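Local coordinates for Kiaa0380 (Homo sapiens, PDB 1HTJ), which probably links heterotrimeric G protein signalling to Rho GTPases, as a guanine nucleotide exchange factor with an RGS-like domain, at residues A[46-56]-A[131-142]. The protein carries 3 engineered substitutions. Residues are numbered along the deposited sequence; the frame is centred on the assembly and turned at random.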
loop_
_atom_site.group_PDB
_atom_site.type_symbol
_atom_site.label_atom_id
_atom_site.label_comp_id
_atom_site.label_asym_id
_atom_site.label_seq_id
_atom_site.Cartn_x
_atom_site.Cartn_y
_atom_site.Cartn_z
ATOM N N VAL A 46 -4.402 3.443 9.170
ATOM C CA VAL A 46 -5.496 2.750 9.834
ATOM C C VAL A 46 -6.000 1.640 8.896
ATOM O O VAL A 46 -6.114 0.481 9.291
ATOM C CB VAL A 46 -6.663 3.729 10.151
ATOM C CG1 VAL A 46 -7.897 2.956 10.591
ATOM C CG2 VAL A 46 -6.239 4.708 11.234
ATOM N N PHE A 47 -6.294 2.005 7.654
ATOM C CA PHE A 47 -6.772 1.055 6.668
ATOM C C PHE A 47 -5.791 -0.107 6.489
ATOM O O PHE A 47 -6.199 -1.266 6.357
ATOM C CB PHE A 47 -7.007 1.781 5.334
ATOM C CG PHE A 47 -7.567 0.898 4.233
ATOM C CD1 PHE A 47 -8.600 -0.008 4.498
ATOM C CD2 PHE A 47 -7.064 0.982 2.927
ATOM C CE1 PHE A 47 -9.124 -0.815 3.486
ATOM C CE2 PHE A 47 -7.576 0.186 1.912
ATOM C CZ PHE A 47 -8.617 -0.723 2.196
ATOM N N LEU A 48 -4.498 0.203 6.505
ATOM C CA LEU A 48 -3.469 -0.813 6.326
ATOM C C LEU A 48 -3.431 -1.790 7.500
ATOM O O LEU A 48 -3.186 -2.979 7.327
ATOM C CB LEU A 48 -2.101 -0.137 6.128
ATOM C CG LEU A 48 -1.831 0.410 4.717
ATOM C CD1 LEU A 48 -0.594 1.286 4.713
ATOM C CD2 LEU A 48 -1.626 -0.755 3.773
ATOM N N ARG A 49 -3.686 -1.290 8.698
ATOM C CA ARG A 49 -3.692 -2.153 9.873
ATOM C C ARG A 49 -4.776 -3.215 9.702
ATOM O O ARG A 49 -4.580 -4.374 10.040
ATOM C CB ARG A 49 -3.934 -1.315 11.141
ATOM C CG ARG A 49 -2.717 -0.482 11.504
ATOM C CD ARG A 49 -2.959 0.444 12.673
ATOM N NE ARG A 49 -3.209 -0.270 13.914
ATOM C CZ ARG A 49 -3.225 0.315 15.112
ATOM N NH1 ARG A 49 -3.011 1.612 15.218
ATOM N NH2 ARG A 49 -3.444 -0.396 16.210
ATOM N N TYR A 50 -5.918 -2.808 9.158
ATOM C CA TYR A 50 -6.999 -3.740 8.919
ATOM C C TYR A 50 -6.511 -4.753 7.884
ATOM O O TYR A 50 -6.604 -5.967 8.093
ATOM C CB TYR A 50 -8.252 -3.014 8.393
ATOM C CG TYR A 50 -9.238 -3.963 7.730
ATOM C CD1 TYR A 50 -9.933 -4.920 8.476
ATOM C CD2 TYR A 50 -9.392 -3.974 6.340
ATOM C CE1 TYR A 50 -10.750 -5.879 7.840
ATOM C CE2 TYR A 50 -10.193 -4.918 5.702
ATOM C CZ TYR A 50 -10.868 -5.874 6.449
ATOM O OH TYR A 50 -11.606 -6.847 5.793
ATOM N N ILE A 51 -5.978 -4.254 6.777
ATOM C CA ILE A 51 -5.483 -5.125 5.717
ATOM C C ILE A 51 -4.472 -6.138 6.263
ATOM O O ILE A 51 -4.648 -7.348 6.124
ATOM C CB ILE A 51 -4.777 -4.318 4.606
ATOM C CG1 ILE A 51 -5.745 -3.315 3.962
ATOM C CG2 ILE A 51 -4.178 -5.281 3.575
ATOM C CD1 ILE A 51 -6.881 -3.926 3.184
ATOM N N PHE A 52 -3.408 -5.633 6.880
ATOM C CA PHE A 52 -2.361 -6.497 7.414
ATOM C C PHE A 52 -2.889 -7.552 8.383
ATOM O O PHE A 52 -2.381 -8.672 8.411
ATOM C CB PHE A 52 -1.274 -5.666 8.098
ATOM C CG PHE A 52 -0.301 -5.019 7.137
ATOM C CD1 PHE A 52 0.997 -4.698 7.555
ATOM C CD2 PHE A 52 -0.676 -4.717 5.830
ATOM C CE1 PHE A 52 1.900 -4.087 6.687
ATOM C CE2 PHE A 52 0.229 -4.099 4.947
ATOM C CZ PHE A 52 1.511 -3.788 5.379
ATOM N N SER A 53 -3.913 -7.188 9.159
ATOM C CA SER A 53 -4.508 -8.097 10.133
ATOM C C SER A 53 -5.482 -9.123 9.581
ATOM O O SER A 53 -5.500 -10.254 10.053
ATOM C CB SER A 53 -5.278 -7.321 11.207
ATOM O OG SER A 53 -4.453 -6.387 11.884
ATOM N N GLN A 54 -6.287 -8.742 8.589
ATOM C CA GLN A 54 -7.338 -9.646 8.099
ATOM C C GLN A 54 -7.405 -10.009 6.633
ATOM O O GLN A 54 -8.053 -10.986 6.286
ATOM C CB GLN A 54 -8.724 -9.070 8.432
ATOM C CG GLN A 54 -8.795 -8.231 9.666
ATOM C CD GLN A 54 -9.105 -9.051 10.888
ATOM O OE1 GLN A 54 -8.679 -10.204 11.000
ATOM N NE2 GLN A 54 -9.845 -8.461 11.826
ATOM N N ALA A 55 -6.777 -9.237 5.767
ATOM C CA ALA A 55 -6.895 -9.511 4.345
ATOM C C ALA A 55 -5.590 -9.766 3.615
ATOM O O ALA A 55 -4.516 -9.872 4.221
ATOM C CB ALA A 55 -7.644 -8.351 3.683
ATOM N N ASP A 56 -5.710 -9.885 2.295
ATOM C CA ASP A 56 -4.563 -10.078 1.429
ATOM C C ASP A 56 -3.979 -8.683 1.155
ATOM O O ASP A 56 -4.607 -7.854 0.498
ATOM C CB ASP A 56 -4.986 -10.739 0.117
ATOM C CG ASP A 56 -3.816 -10.950 -0.820
ATOM O OD1 ASP A 56 -2.680 -10.575 -0.445
ATOM O OD2 ASP A 56 -4.021 -11.487 -1.923
ATOM N N GLU A 131 -10.231 -5.455 -6.243
ATOM C CA GLU A 131 -10.040 -6.078 -4.930
ATOM C C GLU A 131 -9.785 -5.030 -3.865
ATOM O O GLU A 131 -10.209 -5.169 -2.721
ATOM C CB GLU A 131 -8.899 -7.099 -4.956
ATOM C CG GLU A 131 -8.676 -7.807 -3.609
ATOM C CD GLU A 131 -7.896 -9.127 -3.733
ATOM O OE1 GLU A 131 -7.174 -9.315 -4.737
ATOM O OE2 GLU A 131 -7.997 -9.979 -2.819
ATOM N N ILE A 132 -9.090 -3.972 -4.239
ATOM C CA ILE A 132 -8.837 -2.914 -3.289
ATOM C C ILE A 132 -10.188 -2.307 -2.872
ATOM O O ILE A 132 -10.437 -2.078 -1.688
ATOM C CB ILE A 132 -7.933 -1.835 -3.899
ATOM C CG1 ILE A 132 -6.559 -2.441 -4.201
ATOM C CG2 ILE A 132 -7.829 -0.655 -2.959
ATOM C CD1 ILE A 132 -5.533 -1.456 -4.749
ATOM N N GLN A 133 -11.063 -2.072 -3.849
ATOM C CA GLN A 133 -12.376 -1.496 -3.588
ATOM C C GLN A 133 -13.161 -2.370 -2.634
ATOM O O GLN A 133 -13.778 -1.883 -1.693
ATOM C CB GLN A 133 -13.169 -1.336 -4.886
ATOM C CG GLN A 133 -12.811 -0.091 -5.684
ATOM C CD GLN A 133 -12.891 1.173 -4.846
ATOM O OE1 GLN A 133 -13.866 1.390 -4.115
ATOM N NE2 GLN A 133 -11.864 2.021 -4.949
ATOM N N GLU A 134 -13.138 -3.668 -2.894
ATOM C CA GLU A 134 -13.838 -4.617 -2.053
ATOM C C GLU A 134 -13.304 -4.516 -0.614
ATOM O O GLU A 134 -14.081 -4.481 0.342
ATOM C CB GLU A 134 -13.619 -6.015 -2.604
ATOM C CG GLU A 134 -14.572 -7.041 -2.073
ATOM C CD GLU A 134 -13.993 -8.431 -2.170
ATOM O OE1 GLU A 134 -13.521 -8.804 -3.279
ATOM O OE2 GLU A 134 -14.008 -9.143 -1.134
ATOM N N GLN A 135 -11.979 -4.461 -0.463
ATOM C CA GLN A 135 -11.370 -4.328 0.853
ATOM C C GLN A 135 -11.794 -2.998 1.478
ATOM O O GLN A 135 -12.011 -2.912 2.688
ATOM C CB GLN A 135 -9.843 -4.399 0.748
ATOM C CG GLN A 135 -9.314 -5.751 0.216
ATOM C CD GLN A 135 -7.799 -5.825 0.201
ATOM O OE1 GLN A 135 -7.122 -4.798 0.249
ATOM N NE2 GLN A 135 -7.257 -7.038 0.118
ATOM N N ILE A 136 -11.904 -1.958 0.657
ATOM C CA ILE A 136 -12.336 -0.662 1.159
ATOM C C ILE A 136 -13.754 -0.803 1.741
ATOM O O ILE A 136 -14.053 -0.268 2.805
ATOM C CB ILE A 136 -12.299 0.418 0.046
ATOM C CG1 ILE A 136 -10.897 1.035 0.002
ATOM C CG2 ILE A 136 -13.365 1.495 0.299
ATOM C CD1 ILE A 136 -10.676 2.045 -1.107
ATOM N N HIS A 137 -14.606 -1.549 1.050
ATOM C CA HIS A 137 -15.968 -1.782 1.517
ATOM C C HIS A 137 -15.917 -2.542 2.852
ATOM O O HIS A 137 -16.602 -2.199 3.824
ATOM C CB HIS A 137 -16.746 -2.612 0.472
ATOM C CG HIS A 137 -17.905 -3.373 1.047
ATOM N ND1 HIS A 137 -19.065 -2.757 1.479
ATOM C CD2 HIS A 137 -18.045 -4.689 1.343
ATOM C CE1 HIS A 137 -19.864 -3.660 2.023
ATOM N NE2 HIS A 137 -19.269 -4.839 1.954
ATOM N N ASP A 138 -15.095 -3.582 2.886
ATOM C CA ASP A 138 -14.959 -4.390 4.079
ATOM C C ASP A 138 -14.554 -3.570 5.284
ATOM O O ASP A 138 -15.104 -3.747 6.367
ATOM C CB ASP A 138 -13.950 -5.498 3.846
ATOM C CG ASP A 138 -14.446 -6.506 2.869
ATOM O OD1 ASP A 138 -15.660 -6.822 2.924
ATOM O OD2 ASP A 138 -13.632 -6.989 2.057
ATOM N N TYR A 139 -13.595 -2.671 5.098
ATOM C CA TYR A 139 -13.166 -1.858 6.214
ATOM C C TYR A 139 -14.269 -0.909 6.673
ATOM O O TYR A 139 -14.422 -0.681 7.872
ATOM C CB TYR A 139 -11.902 -1.055 5.904
ATOM C CG TYR A 139 -11.433 -0.339 7.151
ATOM C CD1 TYR A 139 -11.161 -1.064 8.314
ATOM C CD2 TYR A 139 -11.395 1.060 7.219
ATOM C CE1 TYR A 139 -10.882 -0.429 9.516
ATOM C CE2 TYR A 139 -11.114 1.716 8.431
ATOM C CZ TYR A 139 -10.868 0.954 9.574
ATOM O OH TYR A 139 -10.678 1.562 10.793
ATOM N N ARG A 140 -15.033 -0.357 5.732
ATOM C CA ARG A 140 -16.117 0.551 6.111
ATOM C C ARG A 140 -17.143 -0.216 6.934
ATOM O O ARG A 140 -17.775 0.335 7.823
ATOM C CB ARG A 140 -16.771 1.177 4.873
ATOM C CG ARG A 140 -15.978 2.387 4.321
ATOM C CD ARG A 140 -15.656 2.260 2.825
ATOM N NE ARG A 140 -16.788 2.607 1.969
ATOM C CZ ARG A 140 -17.354 3.812 1.959
ATOM N NH1 ARG A 140 -16.878 4.765 2.762
ATOM N NH2 ARG A 140 -18.392 4.072 1.161
ATOM N N THR A 141 -17.301 -1.498 6.641
ATOM C CA THR A 141 -18.226 -2.322 7.393
ATOM C C THR A 141 -17.719 -2.397 8.836
ATOM O O THR A 141 -18.503 -2.279 9.769
ATOM C CB THR A 141 -18.319 -3.739 6.784
ATOM O OG1 THR A 141 -18.925 -3.655 5.487
ATOM C CG2 THR A 141 -19.135 -4.663 7.682
ATOM N N LYS A 142 -16.409 -2.586 9.010
ATOM C CA LYS A 142 -15.800 -2.646 10.351
ATOM C C LYS A 142 -16.093 -1.345 11.106
ATOM O O LYS A 142 -16.351 -1.362 12.313
ATOM C CB LYS A 142 -14.277 -2.831 10.264
ATOM C CG LYS A 142 -13.833 -4.149 9.652
ATOM C CD LYS A 142 -13.955 -5.262 10.653
ATOM C CE LYS A 142 -13.746 -6.628 10.027
ATOM N NZ LYS A 142 -13.741 -7.682 11.109
HETATM O O HOH W 1 -11.229 -7.411 3.290
HETATM O O HOH W 2 -4.431 -5.170 -0.256
HETATM O O HOH W 3 -4.182 -10.272 -4.872
#
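With CG anti to the backbone N in Tyr-50 (chi1 162°) and likewise in Tyr-139, each ring is carried past the other in the opposite direction. The two side chains come closest at Tyr-50 CB and Tyr-139 CD1, 3.5 Å apart, and the two ring planes are inclined to each other. The Tyr-50 ring also enters as a knob among Gln-135, Asp-138, Tyr-139 and Lys-142: Tyr-139 CA lies over one face, offset toward the rim, while the aliphatic part of Lys-142 crosses the ring nearly at right angles, its CE 3.8 Å from Tyr-50 CE1. At the far end of this knob a water is held 2.6 Å from Tyr-50 OH and donates to Asp-138 OD2. Were Tyr-50 replaced by alanine, the hole among these four residues would probably be left poorly filled and the water would lose its phenolic partner.

Phe-47 wedges in alongside, its CZ 3.6 Å from Ile-136 CG1, with Tyr-139 CB and the carbonyl O of Gln-135 at its ring edge. Val-46 CG1 packs on the phenol end of Tyr-139, whose OH is hydrogen-bonded to Glu-153. Beyond the aromatic cluster, the extended side chain of Gln-135 brings its amide to the chain just past helix 41-54: NE2 donates to Asp-56 O at 2.8 Å with an N-H...O angle of 158°, the acceptor lying near the amide plane. A second water donates to both Gln-135 OE1 and Asp-56 O, so both ends of the amide are engaged. Asp-56 OD1 is hydrogen-bonded to Ser-58 at the start of helix 58-69. The local axes, 10.5 Å apart at closest approach and 101° between directions, define a nearly perpendicular helix-helix crossing within the all-helical RGS-like domain, packed through an aromatic cluster.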